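Local coordinates for protein gamma-glutamyltranspeptidase (Streptomyces lincolnensis, PDB 6J3A) that probably acts as an N-terminal-nucleophile enzyme of the gamma-glutamyltranspeptidase family, whose members typically transfer or hydrolyse gamma-glutamyl groups, at residues A[25-28]-A[29-32]; A[109-112]-A[113-117]; A[116-119]-A[120-124]; A[124-127]-A[128-131]. All blocks are in the same frame, centred on the assembly; numbering follows the deposited sequence.

Contact 1. Residues A[25-28]-A[29-32]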
loop_
_atom_site.group_PDB
_atom_site.type_symbol
_atom_site.label_atom_id
_atom_site.label_comp_id
_atom_site.label_asym_id
_atom_site.label_seq_id
_atom_site.Cartn_x
_atom_site.Cartn_y
_atom_site.Cartn_z
ATOM N N SER A 25 7.856 9.415 0.594
ATOM C CA SER A 25 8.825 10.491 0.788
ATOM C C SER A 25 8.444 11.290 2.032
ATOM O O SER A 25 9.300 11.611 2.861
ATOM C CB SER A 25 8.897 11.413 -0.439
ATOM O OG SER A 25 9.409 10.740 -1.577
ATOM N N ALA A 26 7.152 11.588 2.158
ATOM C CA ALA A 26 6.611 12.234 3.358
ATOM C C ALA A 26 6.812 11.363 4.605
ATOM O O ALA A 26 7.148 11.857 5.677
ATOM C CB ALA A 26 5.136 12.531 3.160
ATOM N N MET A 27 6.620 10.060 4.444
ATOM C CA MET A 27 6.824 9.114 5.529
ATOM C C MET A 27 8.287 9.057 5.942
ATOM O O MET A 27 8.591 8.944 7.126
ATOM C CB MET A 27 6.366 7.729 5.099
ATOM C CG MET A 27 6.384 6.705 6.208
ATOM S SD MET A 27 5.085 7.054 7.389
ATOM C CE MET A 27 5.632 6.085 8.790
ATOM N N ALA A 28 9.181 9.115 4.960
ATOM C CA ALA A 28 10.622 9.197 5.222
ATOM C C ALA A 28 10.972 10.352 6.174
ATOM O O ALA A 28 11.835 10.215 7.030
ATOM C CB ALA A 28 11.397 9.330 3.916
ATOM N N VAL A 29 10.283 11.476 6.020
ATOM C CA VAL A 29 10.488 12.628 6.884
ATOM C C VAL A 29 10.053 12.321 8.315
ATOM O O VAL A 29 10.739 12.710 9.269
ATOM C CB VAL A 29 9.768 13.866 6.317
ATOM C CG1 VAL A 29 9.767 15.027 7.313
ATOM C CG2 VAL A 29 10.434 14.279 5.009
ATOM N N LEU A 30 8.933 11.621 8.470
ATOM C CA LEU A 30 8.502 11.194 9.798
ATOM C C LEU A 30 9.539 10.278 10.436
ATOM O O LEU A 30 9.939 10.510 11.575
ATOM C CB LEU A 30 7.139 10.516 9.746
ATOM C CG LEU A 30 5.968 11.384 9.269
ATOM C CD1 LEU A 30 4.667 10.597 9.352
ATOM C CD2 LEU A 30 5.845 12.673 10.071
ATOM N N GLU A 31 10.019 9.300 9.671
ATOM C CA GLU A 31 11.071 8.377 10.120
ATOM C C GLU A 31 12.365 9.073 10.563
ATOM O O GLU A 31 13.099 8.572 11.413
ATOM C CB GLU A 31 11.404 7.369 9.011
ATOM C CG GLU A 31 10.285 6.406 8.628
ATOM C CD GLU A 31 9.960 5.386 9.704
ATOM O OE1 GLU A 31 9.023 4.585 9.477
ATOM O OE2 GLU A 31 10.623 5.373 10.775
ATOM N N ASP A 32 12.622 10.230 9.970
ATOM C CA ASP A 32 13.785 11.048 10.255
ATOM C C ASP A 32 13.510 12.086 11.377
ATOM O O ASP A 32 14.299 13.012 11.590
ATOM C CB ASP A 32 14.202 11.720 8.930
ATOM C CG ASP A 32 15.692 12.016 8.841
ATOM O OD1 ASP A 32 16.517 11.124 9.156
ATOM O OD2 ASP A 32 16.036 13.144 8.412
#
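Glu31 N gives its hydrogen to Met27 O at 2.9 Å in a nearly straight bond (N-H...O 169°), whereas the neighbouring amides are held by weak ones. Val29 N divides itself between Ser25 O at 3.3 Å and Ala26 O at 3.2 Å, both weak bonds, while Ala26 O also takes a weak one from Leu30 N. Asp32, the first residue to leave helical geometry, still points its N at Ala28 O (3.0 Å, weak) and has a second weak bond to Val29 O, where the helix ends. Consistent with the layered alpha-beta-beta-alpha fold of the N-terminal-nucleophile clan, helix 20-31 packs between other helices and a strand: Val29 lies on helices 36-50 and 127-140, and Leu30 reaches Val426 on strand 424-428. Leu30 CD1 also meets Met27 SD at 4.1 Å, the two side chains crossing at about a right angle. A bend at chi2 (-69°) curls Glu31 back so that CG sits 3.4 Å from Met27 O and OE1 lies 3.8 Å from Met27 CE. That carboxylate is partnered elsewhere: OE1 forms a salt bridge with Arg617 and accepts a hydrogen bond from Gln24 NE2 of the second subunit. Ser25 OG is satisfied by Leu21 O, one turn earlier, and Asp32 O by Lys125 NZ.

Contact 2. Residues A[109-112]-A[113-117]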
loop_
_atom_site.group_PDB
_atom_site.type_symbol
_atom_site.label_atom_id
_atom_site.label_comp_id
_atom_site.label_asym_id
_atom_site.label_seq_id
_atom_site.Cartn_x
_atom_site.Cartn_y
_atom_site.Cartn_z
ATOM N N PRO A 109 0.888 32.889 -8.322
ATOM C CA PRO A 109 1.177 31.571 -7.727
ATOM C C PRO A 109 1.179 31.592 -6.203
ATOM O O PRO A 109 1.877 32.410 -5.607
ATOM C CB PRO A 109 2.562 31.234 -8.268
ATOM C CG PRO A 109 2.633 31.962 -9.567
ATOM C CD PRO A 109 1.839 33.226 -9.393
ATOM N N GLY A 110 0.386 30.718 -5.591
ATOM C CA GLY A 110 0.172 30.737 -4.140
ATOM C C GLY A 110 0.717 29.569 -3.338
ATOM O O GLY A 110 0.939 29.686 -2.126
ATOM N N ALA A 111 0.937 28.441 -4.003
ATOM C CA ALA A 111 1.373 27.224 -3.336
ATOM C C ALA A 111 2.731 27.354 -2.655
ATOM O O ALA A 111 2.891 26.939 -1.516
ATOM C CB ALA A 111 1.397 26.073 -4.327
ATOM N N PHE A 112 3.706 27.923 -3.348
ATOM C CA PHE A 112 5.046 27.976 -2.798
ATOM C C PHE A 112 5.095 28.689 -1.452
ATOM O O PHE A 112 5.605 28.140 -0.477
ATOM C CB PHE A 112 6.036 28.637 -3.739
ATOM C CG PHE A 112 7.437 28.627 -3.200
ATOM C CD1 PHE A 112 8.230 27.504 -3.328
ATOM C CD2 PHE A 112 7.940 29.723 -2.513
ATOM C CE1 PHE A 112 9.515 27.483 -2.803
ATOM C CE2 PHE A 112 9.223 29.714 -1.991
ATOM C CZ PHE A 112 10.010 28.587 -2.131
ATOM N N ASP A 113 4.572 29.909 -1.412
ATOM C CA ASP A 113 4.596 30.698 -0.175
ATOM C C ASP A 113 3.845 29.993 0.961
ATOM O O ASP A 113 4.277 30.038 2.114
ATOM C CB ASP A 113 4.024 32.099 -0.383
ATOM C CG ASP A 113 4.423 33.055 0.729
ATOM O OD1 ASP A 113 5.628 33.404 0.815
ATOM O OD2 ASP A 113 3.545 33.446 1.537
ATOM N N ALA A 114 2.736 29.341 0.616
ATOM C CA ALA A 114 1.959 28.557 1.564
ATOM C C ALA A 114 2.768 27.445 2.221
ATOM O O ALA A 114 2.741 27.309 3.436
ATOM C CB ALA A 114 0.727 27.980 0.889
ATOM N N TRP A 115 3.486 26.659 1.425
ATOM C CA TRP A 115 4.330 25.585 1.968
ATOM C C TRP A 115 5.501 26.140 2.782
ATOM O O TRP A 115 5.957 25.503 3.737
ATOM C CB TRP A 115 4.863 24.680 0.845
ATOM C CG TRP A 115 3.806 23.868 0.151
ATOM C CD1 TRP A 115 3.487 23.891 -1.182
ATOM C CD2 TRP A 115 2.931 22.907 0.752
ATOM N NE1 TRP A 115 2.467 23.002 -1.446
ATOM C CE2 TRP A 115 2.106 22.390 -0.275
ATOM C CE3 TRP A 115 2.765 22.431 2.058
ATOM C CZ2 TRP A 115 1.138 21.423 -0.037
ATOM C CZ3 TRP A 115 1.798 21.463 2.294
ATOM C CH2 TRP A 115 0.994 20.972 1.250
ATOM N N MET A 116 5.988 27.316 2.394
ATOM C CA MET A 116 7.055 27.978 3.129
ATOM C C MET A 116 6.538 28.440 4.473
ATOM O O MET A 116 7.235 28.322 5.469
ATOM C CB MET A 116 7.613 29.181 2.357
ATOM C CG MET A 116 8.500 28.855 1.167
ATOM S SD MET A 116 9.736 27.575 1.447
ATOM C CE MET A 116 8.844 26.153 0.821
ATOM N N LEU A 117 5.321 28.980 4.491
ATOM C CA LEU A 117 4.704 29.414 5.745
ATOM C C LEU A 117 4.506 28.238 6.685
ATOM O O LEU A 117 4.834 28.321 7.870
ATOM C CB LEU A 117 3.351 30.104 5.520
ATOM C CG LEU A 117 3.273 31.629 5.662
ATOM C CD1 LEU A 117 1.815 32.051 5.645
ATOM C CD2 LEU A 117 3.922 32.179 6.925
HETATM O O HOH W 1 3.871 31.692 -3.805
#
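Trp115 N binds Ala111 O at 3.0 Å in a nearly straight bond (N-H...O 165°), and the indole also comes close to this oxygen, with CD1 3.1 Å from Ala111 O. Two similar bonds run beside it, Ala114 N to Gly110 O and Met116 N to Phe112 O, and together they close the first turn of helix 111-122. Ahead of that turn a water links the loop to the helix: it donates to Pro109 O at 2.8 Å and accepts from Asp113 N at 3.1 Å. The main side-chain contact is a Met-aromatic pair one turn apart. Phe112 has CG anti to the backbone N (chi1 -177°), which carries its ring to where Met116, bent at chi2 and chi3, can fold over one face. Met116 CG is 3.4 Å from Phe112 CE2, the methyl CE makes a CH-pi contact 4.3 Å from the ring centroid, and SD approaches the ring obliquely. Without the ring, as with a valine at Phe112, Met116 is likely to lose the surface its thioether rests on and Trp216 its stacking partner. Asp113 turns to another quarter, its carboxylate held by Arg213 and by Ala255 N. Helix 36-50 meets Phe112, Trp115 and Met116, helix 205-217 adjoins Met116 and Leu117, and strand 61-66 receives Ala111, Ala114 and Trp115.

Contact 3. Residues A[116-119]-A[120-124]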
loop_
_atom_site.group_PDB
_atom_site.type_symbol
_atom_site.label_atom_id
_atom_site.label_comp_id
_atom_site.label_asym_id
_atom_site.label_seq_id
_atom_site.Cartn_x
_atom_site.Cartn_y
_atom_site.Cartn_z
ATOM N N MET A 116 5.988 27.316 2.394
ATOM C CA MET A 116 7.055 27.978 3.129
ATOM C C MET A 116 6.538 28.440 4.473
ATOM O O MET A 116 7.235 28.322 5.469
ATOM C CB MET A 116 7.613 29.181 2.357
ATOM C CG MET A 116 8.500 28.855 1.167
ATOM S SD MET A 116 9.736 27.575 1.447
ATOM C CE MET A 116 8.844 26.153 0.821
ATOM N N LEU A 117 5.321 28.980 4.491
ATOM C CA LEU A 117 4.704 29.414 5.745
ATOM C C LEU A 117 4.506 28.238 6.685
ATOM O O LEU A 117 4.834 28.321 7.870
ATOM C CB LEU A 117 3.351 30.104 5.520
ATOM C CG LEU A 117 3.273 31.629 5.662
ATOM C CD1 LEU A 117 1.815 32.051 5.645
ATOM C CD2 LEU A 117 3.922 32.179 6.925
ATOM N N LEU A 118 3.964 27.151 6.142
ATOM C CA LEU A 118 3.758 25.931 6.912
ATOM C C LEU A 118 5.060 25.450 7.545
ATOM O O LEU A 118 5.135 25.246 8.752
ATOM C CB LEU A 118 3.155 24.835 6.035
ATOM C CG LEU A 118 2.588 23.639 6.813
ATOM C CD1 LEU A 118 1.360 23.994 7.642
ATOM C CD2 LEU A 118 2.239 22.521 5.851
ATOM N N LEU A 119 6.082 25.300 6.721
ATOM C CA LEU A 119 7.393 24.898 7.200
ATOM C C LEU A 119 7.924 25.842 8.285
ATOM O O LEU A 119 8.432 25.397 9.299
ATOM C CB LEU A 119 8.386 24.810 6.031
ATOM C CG LEU A 119 9.684 24.016 6.239
ATOM C CD1 LEU A 119 9.413 22.574 6.646
ATOM C CD2 LEU A 119 10.534 24.032 4.979
ATOM N N ARG A 120 7.768 27.140 8.085
ATOM C CA ARG A 120 8.332 28.130 8.998
ATOM C C ARG A 120 7.638 28.140 10.357
ATOM O O ARG A 120 8.305 28.209 11.395
ATOM C CB ARG A 120 8.255 29.522 8.376
ATOM C CG ARG A 120 9.005 30.594 9.157
ATOM C CD ARG A 120 8.575 31.990 8.765
ATOM N NE ARG A 120 7.157 32.221 9.050
ATOM C CZ ARG A 120 6.537 33.398 8.995
ATOM N NH1 ARG A 120 7.188 34.510 8.663
ATOM N NH2 ARG A 120 5.239 33.462 9.282
ATOM N N ASP A 121 6.308 28.096 10.335
ATOM C CA ASP A 121 5.492 28.205 11.551
ATOM C C ASP A 121 5.300 26.877 12.287
ATOM O O ASP A 121 5.401 26.840 13.514
ATOM C CB ASP A 121 4.120 28.826 11.231
ATOM C CG ASP A 121 4.210 30.301 10.851
ATOM O OD1 ASP A 121 5.303 30.893 10.922
ATOM O OD2 ASP A 121 3.176 30.882 10.480
ATOM N N HIS A 122 5.033 25.802 11.547
ATOM C CA HIS A 122 4.662 24.506 12.151
ATOM C C HIS A 122 5.628 23.337 11.935
ATOM O O HIS A 122 5.450 22.277 12.530
ATOM C CB HIS A 122 3.271 24.122 11.664
ATOM C CG HIS A 122 2.238 25.154 11.971
ATOM N ND1 HIS A 122 1.557 25.184 13.167
ATOM C CD2 HIS A 122 1.802 26.222 11.261
ATOM C CE1 HIS A 122 0.730 26.215 13.172
ATOM N NE2 HIS A 122 0.858 26.859 12.027
ATOM N N GLY A 123 6.646 23.532 11.107
ATOM C CA GLY A 123 7.652 22.514 10.867
ATOM C C GLY A 123 8.851 22.655 11.788
ATOM O O GLY A 123 8.985 23.638 12.520
ATOM N N THR A 124 9.730 21.661 11.707
ATOM C CA THR A 124 10.969 21.573 12.494
ATOM C C THR A 124 12.251 21.376 11.673
ATOM O O THR A 124 13.357 21.554 12.207
ATOM C CB THR A 124 10.880 20.401 13.486
ATOM O OG1 THR A 124 10.778 19.160 12.771
ATOM C CG2 THR A 124 9.667 20.565 14.386
#
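Arg120 starts out extended, CG anti to the backbone N (chi1 -171°), then bends at chi3 (62°), while Leu117 sits off a staggered rotamer at chi1 -105°; the two side chains thus run side by side, pointing the same way. Leu117 CD2 lies over one face of the guanidinium, 3.6 Å from Arg120 CZ. Asp121 meets the same group: its OD1 forms a salt bridge with Arg120 NE at 3.0 Å, approached from above the carboxylate plane, and takes a weak bond from NH2, while OD2 stands at the guanidinium edge, in its plane. Outside the helix OD2 is bonded to Tyr257 OH and Arg120 NH1 to Glu210. Were Asp121 a leucine, Arg120 NE would probably lose its charged mate and Tyr257 OH this partner, with the guanidinium freer to swing. Asp121 N binds Leu117 O at 2.9 Å and His122 N binds Leu118 O at 2.9 Å, and Gly123 N makes weak bonds to Leu118 O and Leu119 O. Leu119 and Arg120 pack on Ile209 of helix 205-217, Leu118 on Tyr37 of helix 36-50, and Leu117 and Leu118 on Leu75 of strand 73-77.

Contact 4. Residues A[124-127]-A[128-131]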
loop_
_atom_site.group_PDB
_atom_site.type_symbol
_atom_site.label_atom_id
_atom_site.label_comp_id
_atom_site.label_asym_id
_atom_site.label_seq_id
_atom_site.Cartn_x
_atom_site.Cartn_y
_atom_site.Cartn_z
ATOM N N THR A 124 9.730 21.661 11.707
ATOM C CA THR A 124 10.969 21.573 12.494
ATOM C C THR A 124 12.251 21.376 11.673
ATOM O O THR A 124 13.357 21.554 12.207
ATOM C CB THR A 124 10.880 20.401 13.486
ATOM O OG1 THR A 124 10.778 19.160 12.771
ATOM C CG2 THR A 124 9.667 20.565 14.386
ATOM N N LYS A 125 12.106 21.019 10.392
ATOM C CA LYS A 125 13.237 20.705 9.519
ATOM C C LYS A 125 13.594 21.860 8.577
ATOM O O LYS A 125 12.728 22.681 8.251
ATOM C CB LYS A 125 12.933 19.450 8.697
ATOM C CG LYS A 125 12.754 18.210 9.558
ATOM C CD LYS A 125 12.883 16.912 8.765
ATOM C CE LYS A 125 14.244 16.262 8.963
ATOM N NZ LYS A 125 14.359 15.643 10.319
ATOM N N PRO A 126 14.870 21.933 8.139
ATOM C CA PRO A 126 15.234 22.949 7.149
ATOM C C PRO A 126 14.711 22.628 5.753
ATOM O O PRO A 126 14.399 21.474 5.444
ATOM C CB PRO A 126 16.774 22.943 7.157
ATOM C CG PRO A 126 17.188 22.021 8.257
ATOM C CD PRO A 126 16.034 21.105 8.503
ATOM N N LEU A 127 14.646 23.664 4.927
ATOM C CA LEU A 127 14.151 23.566 3.561
ATOM C C LEU A 127 14.876 22.476 2.798
ATOM O O LEU A 127 14.257 21.673 2.106
ATOM C CB LEU A 127 14.356 24.901 2.825
ATOM C CG LEU A 127 13.217 25.465 1.964
ATOM C CD1 LEU A 127 13.816 26.253 0.809
ATOM C CD2 LEU A 127 12.246 24.419 1.437
ATOM N N ALA A 128 16.198 22.476 2.945
ATOM C CA ALA A 128 17.081 21.508 2.295
ATOM C C ALA A 128 16.671 20.054 2.553
ATOM O O ALA A 128 16.486 19.285 1.609
ATOM C CB ALA A 128 18.523 21.738 2.728
ATOM N N ASP A 129 16.506 19.693 3.825
ATOM C CA ASP A 129 16.181 18.305 4.198
ATOM C C ASP A 129 14.796 17.884 3.704
ATOM O O ASP A 129 14.573 16.720 3.360
ATOM C CB ASP A 129 16.257 18.098 5.720
ATOM C CG ASP A 129 17.647 18.409 6.312
ATOM O OD1 ASP A 129 18.554 18.856 5.580
ATOM O OD2 ASP A 129 17.833 18.209 7.536
ATOM N N VAL A 130 13.873 18.834 3.661
ATOM C CA VAL A 130 12.499 18.517 3.335
ATOM C C VAL A 130 12.291 18.485 1.840
ATOM O O VAL A 130 11.435 17.746 1.363
ATOM C CB VAL A 130 11.510 19.426 4.105
ATOM C CG1 VAL A 130 10.346 19.895 3.260
ATOM C CG2 VAL A 130 10.978 18.675 5.316
ATOM N N LEU A 131 13.069 19.254 1.085
ATOM C CA LEU A 131 12.872 19.235 -0.359
ATOM C C LEU A 131 13.907 18.418 -1.176
ATOM O O LEU A 131 13.802 18.356 -2.399
ATOM C CB LEU A 131 12.555 20.648 -0.894
ATOM C CG LEU A 131 13.550 21.776 -1.097
ATOM C CD1 LEU A 131 14.570 21.399 -2.151
ATOM C CD2 LEU A 131 12.799 23.012 -1.560
#
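Asp129 sets its carboxylate against the Pro126 ring: OD2 comes within 3.5 Å of Pro126 CD and 3.9 Å of Pro126 CG, and the two side chains cross obliquely. With CG beside the backbone N (chi1 -59°), Asp129 leans back toward the start of its helix. Lys125, on the loop side, bends at chi3 and chi4 and carries its amine near the same carboxylate, yet NZ and OD2 stay 5.1 Å apart, so any pull between these opposite charges is at a distance; the amine is bonded to Asp32 O instead. Nearer the backbone, Lys125 CB rests 4.0 Å from Val130 CG2. Pro126 is the N-cap residue of helix 127-140, and its own O starts the helical bonding by accepting from Val130 N at 3.2 Å. Leu127 O then takes Leu131 N at 2.9 Å and a weak bond from Val130 N. Two leucines one turn apart press their methyl ends together, Leu127 CD2 against Leu131 CD2 at 3.4 Å, a tight fit. Leu131 reaches it with CG between its backbone N and carbonyl carbon (chi1 76°), which also brings CG to 3.3 Å from Leu127 O. This apolar face is closed by helix 186-200, where Leu196 touches both leucines, while Val130 turns to Val41 and Ala42 of helix 36-50.

How the contacts relate
Contacts 2 and 3 are successive turns of helix 111-122, sharing Met116 and Leu117, with centres 10 Å apart. Thr124 joins contact 3 to contact 4, where helix 127-140 begins, and the two helices pack on each other: Met116 CE lies 3.9 Å from Leu127 CD2, and Leu119 CD2 the same distance from Leu127 CA. Contact 1, on helix 20-31, earlier in the chain, is tied to contact 4 by a salt bridge from Asp32 OD2 to Lys125 NZ at 3.6 Å and by Val29 CG1 packing on Lys125 CD. It does not touch contacts 2 and 3, its nearest atoms lying about 10 and 7 Å from theirs. Of the four, only contact 1 meets the second subunit.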